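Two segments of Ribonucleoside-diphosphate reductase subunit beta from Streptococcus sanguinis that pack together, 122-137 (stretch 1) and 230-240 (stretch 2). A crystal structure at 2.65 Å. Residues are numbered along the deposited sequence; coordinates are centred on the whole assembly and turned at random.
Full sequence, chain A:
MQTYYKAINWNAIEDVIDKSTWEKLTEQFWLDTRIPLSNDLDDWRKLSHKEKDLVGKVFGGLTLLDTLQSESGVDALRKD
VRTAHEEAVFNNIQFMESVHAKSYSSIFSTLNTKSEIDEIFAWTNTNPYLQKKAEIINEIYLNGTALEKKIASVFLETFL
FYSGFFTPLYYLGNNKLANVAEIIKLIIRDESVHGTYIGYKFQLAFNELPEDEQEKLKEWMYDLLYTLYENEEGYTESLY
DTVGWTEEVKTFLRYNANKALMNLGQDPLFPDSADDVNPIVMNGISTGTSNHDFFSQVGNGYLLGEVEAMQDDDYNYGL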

# COMPACT_ATOMS: atom_id res chain seq x y z
N ALA A 122 13.29 -14.99 -17.92
CA ALA A 122 13.76 -16.38 -17.79
C ALA A 122 15.13 -16.45 -17.11
O ALA A 122 15.36 -17.32 -16.27
CB ALA A 122 13.80 -17.06 -19.15
N TRP A 123 16.03 -15.54 -17.48
CA TRP A 123 17.39 -15.52 -16.95
C TRP A 123 17.45 -15.04 -15.49
O TRP A 123 18.22 -15.57 -14.69
CB TRP A 123 18.30 -14.65 -17.83
CG TRP A 123 19.68 -14.46 -17.28
CD1 TRP A 123 20.71 -15.36 -17.34
CD2 TRP A 123 20.19 -13.31 -16.60
NE1 TRP A 123 21.83 -14.83 -16.73
CE2 TRP A 123 21.53 -13.57 -16.27
CE3 TRP A 123 19.63 -12.08 -16.24
CZ2 TRP A 123 22.33 -12.65 -15.60
CZ3 TRP A 123 20.43 -11.16 -15.56
CH2 TRP A 123 21.76 -11.45 -15.25
N THR A 124 16.64 -14.03 -15.16
CA THR A 124 16.63 -13.45 -13.82
C THR A 124 16.08 -14.43 -12.78
O THR A 124 16.50 -14.42 -11.62
CB THR A 124 15.81 -12.15 -13.75
OG1 THR A 124 14.46 -12.42 -14.17
CG2 THR A 124 16.41 -11.08 -14.64
N ASN A 125 15.15 -15.28 -13.21
CA ASN A 125 14.57 -16.31 -12.35
C ASN A 125 15.46 -17.55 -12.18
O ASN A 125 15.19 -18.39 -11.32
CB ASN A 125 13.19 -16.72 -12.87
CG ASN A 125 12.19 -15.58 -12.86
OD1 ASN A 125 12.27 -14.67 -12.03
ND2 ASN A 125 11.23 -15.62 -13.78
N THR A 126 16.50 -17.67 -13.01
CA THR A 126 17.43 -18.79 -12.95
C THR A 126 18.88 -18.33 -12.75
O THR A 126 19.83 -19.03 -13.11
CB THR A 126 17.36 -19.65 -14.23
OG1 THR A 126 17.72 -18.85 -15.37
CG2 THR A 126 15.95 -20.20 -14.43
N ASN A 127 19.05 -17.15 -12.16
CA ASN A 127 20.38 -16.58 -11.90
C ASN A 127 20.98 -17.22 -10.64
O ASN A 127 20.29 -17.35 -9.63
CB ASN A 127 20.26 -15.07 -11.73
CG ASN A 127 21.61 -14.35 -11.81
OD1 ASN A 127 22.56 -14.72 -11.12
ND2 ASN A 127 21.68 -13.31 -12.63
N PRO A 128 22.27 -17.62 -10.70
CA PRO A 128 22.95 -18.12 -9.49
C PRO A 128 23.12 -17.07 -8.38
O PRO A 128 23.01 -17.40 -7.20
CB PRO A 128 24.33 -18.55 -10.01
CG PRO A 128 24.14 -18.78 -11.47
CD PRO A 128 23.10 -17.81 -11.90
N TYR A 129 23.39 -15.82 -8.77
CA TYR A 129 23.66 -14.75 -7.81
C TYR A 129 22.37 -14.18 -7.20
O TYR A 129 22.24 -14.12 -5.98
CB TYR A 129 24.44 -13.62 -8.47
CG TYR A 129 25.75 -14.05 -9.09
CD1 TYR A 129 26.87 -14.29 -8.29
CD2 TYR A 129 25.88 -14.23 -10.46
CE1 TYR A 129 28.08 -14.69 -8.85
CE2 TYR A 129 27.07 -14.63 -11.03
CZ TYR A 129 28.17 -14.86 -10.22
OH TYR A 129 29.36 -15.25 -10.78
N LEU A 130 21.44 -13.77 -8.06
CA LEU A 130 20.21 -13.10 -7.63
C LEU A 130 19.33 -13.99 -6.75
O LEU A 130 18.79 -13.52 -5.75
CB LEU A 130 19.40 -12.63 -8.85
CG LEU A 130 20.05 -11.63 -9.80
CD1 LEU A 130 19.24 -11.51 -11.08
CD2 LEU A 130 20.21 -10.27 -9.13
N GLN A 131 19.19 -15.25 -7.13
CA GLN A 131 18.39 -16.22 -6.37
C GLN A 131 18.99 -16.47 -4.98
O GLN A 131 18.25 -16.59 -4.01
CB GLN A 131 18.26 -17.54 -7.13
CG GLN A 131 17.41 -17.46 -8.39
CD GLN A 131 15.94 -17.22 -8.09
OE1 GLN A 131 15.40 -17.72 -7.11
NE2 GLN A 131 15.29 -16.44 -8.95
N LYS A 132 20.31 -16.56 -4.91
CA LYS A 132 21.00 -16.73 -3.63
C LYS A 132 20.96 -15.42 -2.84
O LYS A 132 20.79 -15.43 -1.62
CB LYS A 132 22.45 -17.19 -3.86
CG LYS A 132 23.03 -18.06 -2.75
CD LYS A 132 23.62 -17.24 -1.62
CE LYS A 132 24.21 -18.12 -0.54
NZ LYS A 132 23.17 -18.84 0.25
N LYS A 133 21.10 -14.30 -3.55
CA LYS A 133 21.03 -12.97 -2.94
C LYS A 133 19.66 -12.72 -2.30
O LYS A 133 19.57 -12.22 -1.18
CB LYS A 133 21.33 -11.89 -3.99
CG LYS A 133 21.37 -10.47 -3.45
CD LYS A 133 22.08 -9.52 -4.41
CE LYS A 133 21.35 -9.40 -5.73
NZ LYS A 133 21.93 -8.34 -6.60
N ALA A 134 18.60 -13.09 -3.02
CA ALA A 134 17.23 -12.97 -2.51
C ALA A 134 16.95 -13.97 -1.38
O ALA A 134 16.15 -13.69 -0.48
CB ALA A 134 16.23 -13.15 -3.64
N GLU A 135 17.59 -15.14 -1.44
CA GLU A 135 17.42 -16.19 -0.43
C GLU A 135 17.96 -15.75 0.94
O GLU A 135 17.35 -16.03 1.97
CB GLU A 135 18.11 -17.48 -0.86
CG GLU A 135 17.75 -18.70 -0.02
CD GLU A 135 18.68 -19.88 -0.24
OE1 GLU A 135 19.38 -19.91 -1.28
OE2 GLU A 135 18.72 -20.77 0.63
N ILE A 136 19.10 -15.07 0.94
CA ILE A 136 19.70 -14.56 2.17
C ILE A 136 18.80 -13.50 2.81
O ILE A 136 18.64 -13.47 4.03
CB ILE A 136 21.10 -13.96 1.92
CG1 ILE A 136 22.09 -15.05 1.50
CG2 ILE A 136 21.62 -13.25 3.17
CD1 ILE A 136 23.36 -14.54 0.86
N ILE A 137 18.20 -12.65 1.98
CA ILE A 137 17.37 -11.54 2.46
C ILE A 137 15.99 -12.01 2.94
O ILE A 137 15.54 -11.60 4.00
CB ILE A 137 17.21 -10.45 1.38
CG1 ILE A 137 18.57 -9.84 1.01
CG2 ILE A 137 16.26 -9.35 1.84
CD1 ILE A 137 19.24 -9.04 2.11
N GLU A 230 30.55 -9.41 -1.14
CA GLU A 230 31.34 -10.41 -1.86
C GLU A 230 30.54 -11.06 -2.99
O GLU A 230 31.05 -11.25 -4.09
CB GLU A 230 31.87 -11.48 -0.90
CG GLU A 230 33.02 -12.31 -1.45
CD GLU A 230 33.71 -13.15 -0.40
OE1 GLU A 230 33.05 -13.55 0.59
OE2 GLU A 230 34.92 -13.42 -0.55
N ASN A 231 29.28 -11.39 -2.70
CA ASN A 231 28.36 -11.91 -3.72
C ASN A 231 28.02 -10.88 -4.80
O ASN A 231 27.78 -11.25 -5.95
CB ASN A 231 27.07 -12.45 -3.08
CG ASN A 231 27.18 -13.91 -2.69
OD1 ASN A 231 27.33 -14.78 -3.55
ND2 ASN A 231 27.09 -14.20 -1.39
N GLU A 232 27.98 -9.61 -4.42
CA GLU A 232 27.70 -8.53 -5.37
C GLU A 232 28.87 -8.32 -6.33
O GLU A 232 28.66 -7.98 -7.50
CB GLU A 232 27.38 -7.22 -4.64
CG GLU A 232 26.55 -6.23 -5.45
CD GLU A 232 25.11 -6.69 -5.65
OE1 GLU A 232 24.57 -7.39 -4.77
OE2 GLU A 232 24.52 -6.34 -6.69
N GLU A 233 30.09 -8.52 -5.84
CA GLU A 233 31.28 -8.47 -6.68
C GLU A 233 31.28 -9.60 -7.72
O GLU A 233 31.89 -9.46 -8.79
CB GLU A 233 32.55 -8.53 -5.82
CG GLU A 233 32.87 -7.23 -5.09
CD GLU A 233 34.02 -7.35 -4.12
OE1 GLU A 233 34.00 -8.27 -3.27
OE2 GLU A 233 34.95 -6.52 -4.19
N GLY A 234 30.61 -10.70 -7.41
CA GLY A 234 30.40 -11.79 -8.37
C GLY A 234 29.37 -11.42 -9.43
O GLY A 234 29.56 -11.71 -10.61
N TYR A 235 28.28 -10.78 -9.01
CA TYR A 235 27.23 -10.33 -9.91
C TYR A 235 27.69 -9.15 -10.77
O TYR A 235 27.28 -9.02 -11.93
CB TYR A 235 25.97 -9.95 -9.12
CG TYR A 235 24.79 -9.51 -9.97
CD1 TYR A 235 24.01 -10.43 -10.65
CD2 TYR A 235 24.46 -8.16 -10.08
CE1 TYR A 235 22.94 -10.03 -11.43
CE2 TYR A 235 23.39 -7.75 -10.85
CZ TYR A 235 22.63 -8.68 -11.52
OH TYR A 235 21.56 -8.28 -12.29
N THR A 236 28.53 -8.29 -10.20
CA THR A 236 29.09 -7.15 -10.93
C THR A 236 30.00 -7.64 -12.06
O THR A 236 29.86 -7.21 -13.21
CB THR A 236 29.90 -6.23 -9.99
OG1 THR A 236 29.07 -5.81 -8.90
CG2 THR A 236 30.41 -5.00 -10.74
N GLU A 237 30.92 -8.54 -11.73
CA GLU A 237 31.82 -9.14 -12.72
C GLU A 237 31.07 -10.01 -13.74
O GLU A 237 31.52 -10.17 -14.87
CB GLU A 237 32.92 -9.96 -12.03
CG GLU A 237 33.95 -9.10 -11.31
CD GLU A 237 34.94 -9.91 -10.49
OE1 GLU A 237 35.43 -10.95 -11.00
OE2 GLU A 237 35.24 -9.51 -9.35
N SER A 238 29.92 -10.56 -13.33
CA SER A 238 29.07 -11.34 -14.22
C SER A 238 28.41 -10.50 -15.32
O SER A 238 28.01 -11.03 -16.36
CB SER A 238 27.99 -12.07 -13.42
OG SER A 238 27.10 -12.79 -14.26
N LEU A 239 28.29 -9.19 -15.09
CA LEU A 239 27.65 -8.28 -16.04
C LEU A 239 28.63 -7.31 -16.71
O LEU A 239 28.67 -7.23 -17.94
CB LEU A 239 26.56 -7.46 -15.33
CG LEU A 239 25.32 -8.20 -14.83
CD1 LEU A 239 24.37 -7.22 -14.16
CD2 LEU A 239 24.62 -8.93 -15.97
N TYR A 240 29.41 -6.60 -15.90
CA TYR A 240 30.14 -5.41 -16.37
C TYR A 240 31.55 -5.64 -16.93
O TYR A 240 32.24 -4.68 -17.28
CB TYR A 240 30.22 -4.38 -15.22
CG TYR A 240 28.88 -3.79 -14.83
CD1 TYR A 240 28.13 -4.33 -13.79
CD2 TYR A 240 28.37 -2.68 -15.50
CE1 TYR A 240 26.91 -3.79 -13.43
CE2 TYR A 240 27.15 -2.13 -15.14
CZ TYR A 240 26.42 -2.68 -14.11
OH TYR A 240 25.21 -2.14 -13.75

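Two helices, 128-137 and 230-240, run nearly antiparallel at 155°, their axes approaching to 9.7 Å. Gly-234 leaves local room for the ring of Tyr-129. Tyr-129, which has the most surface covered, drops its ring as a knob among Asn-231, Gly-234, Tyr-235 and Ser-238; its CZ lies 3.5 Å from Gly-234 O, which sits over one ring face. A CB on Gly-234 would fall about 2.8 Å from Tyr-129 CE1, so the missing side chain is what makes room for the ring.

Tyr-235, with the next largest covered area, is the second centre. Its CE1 meets Leu-130 CD2 at 3.6 Å and Trp-123 CH2 at 4.2 Å, an apolar cluster that Leu-239 extends through its CD2, 3.9 Å from Trp-123 CH2. Asn-127 ND2 lies at the edge of the Tyr-235 ring, 3.7 Å from Tyr-235 CE1, while Asn-127 OD1 caps the helix by accepting from Tyr-129 N at 2.7 Å and, weakly, from Leu-130 N.

Charge is settled beside this cluster. Lys-133 NZ forms a salt bridge with Glu-232 OE2 at 3.3 Å, its hydrogen bonds to both carboxylate oxygens weak, and lies over the face of Tyr-235 as a cation-pi partner. The rule is economical: a glycine admits one aromatic ring, and a second ring gathers both the apolar neighbours and the buried lysine.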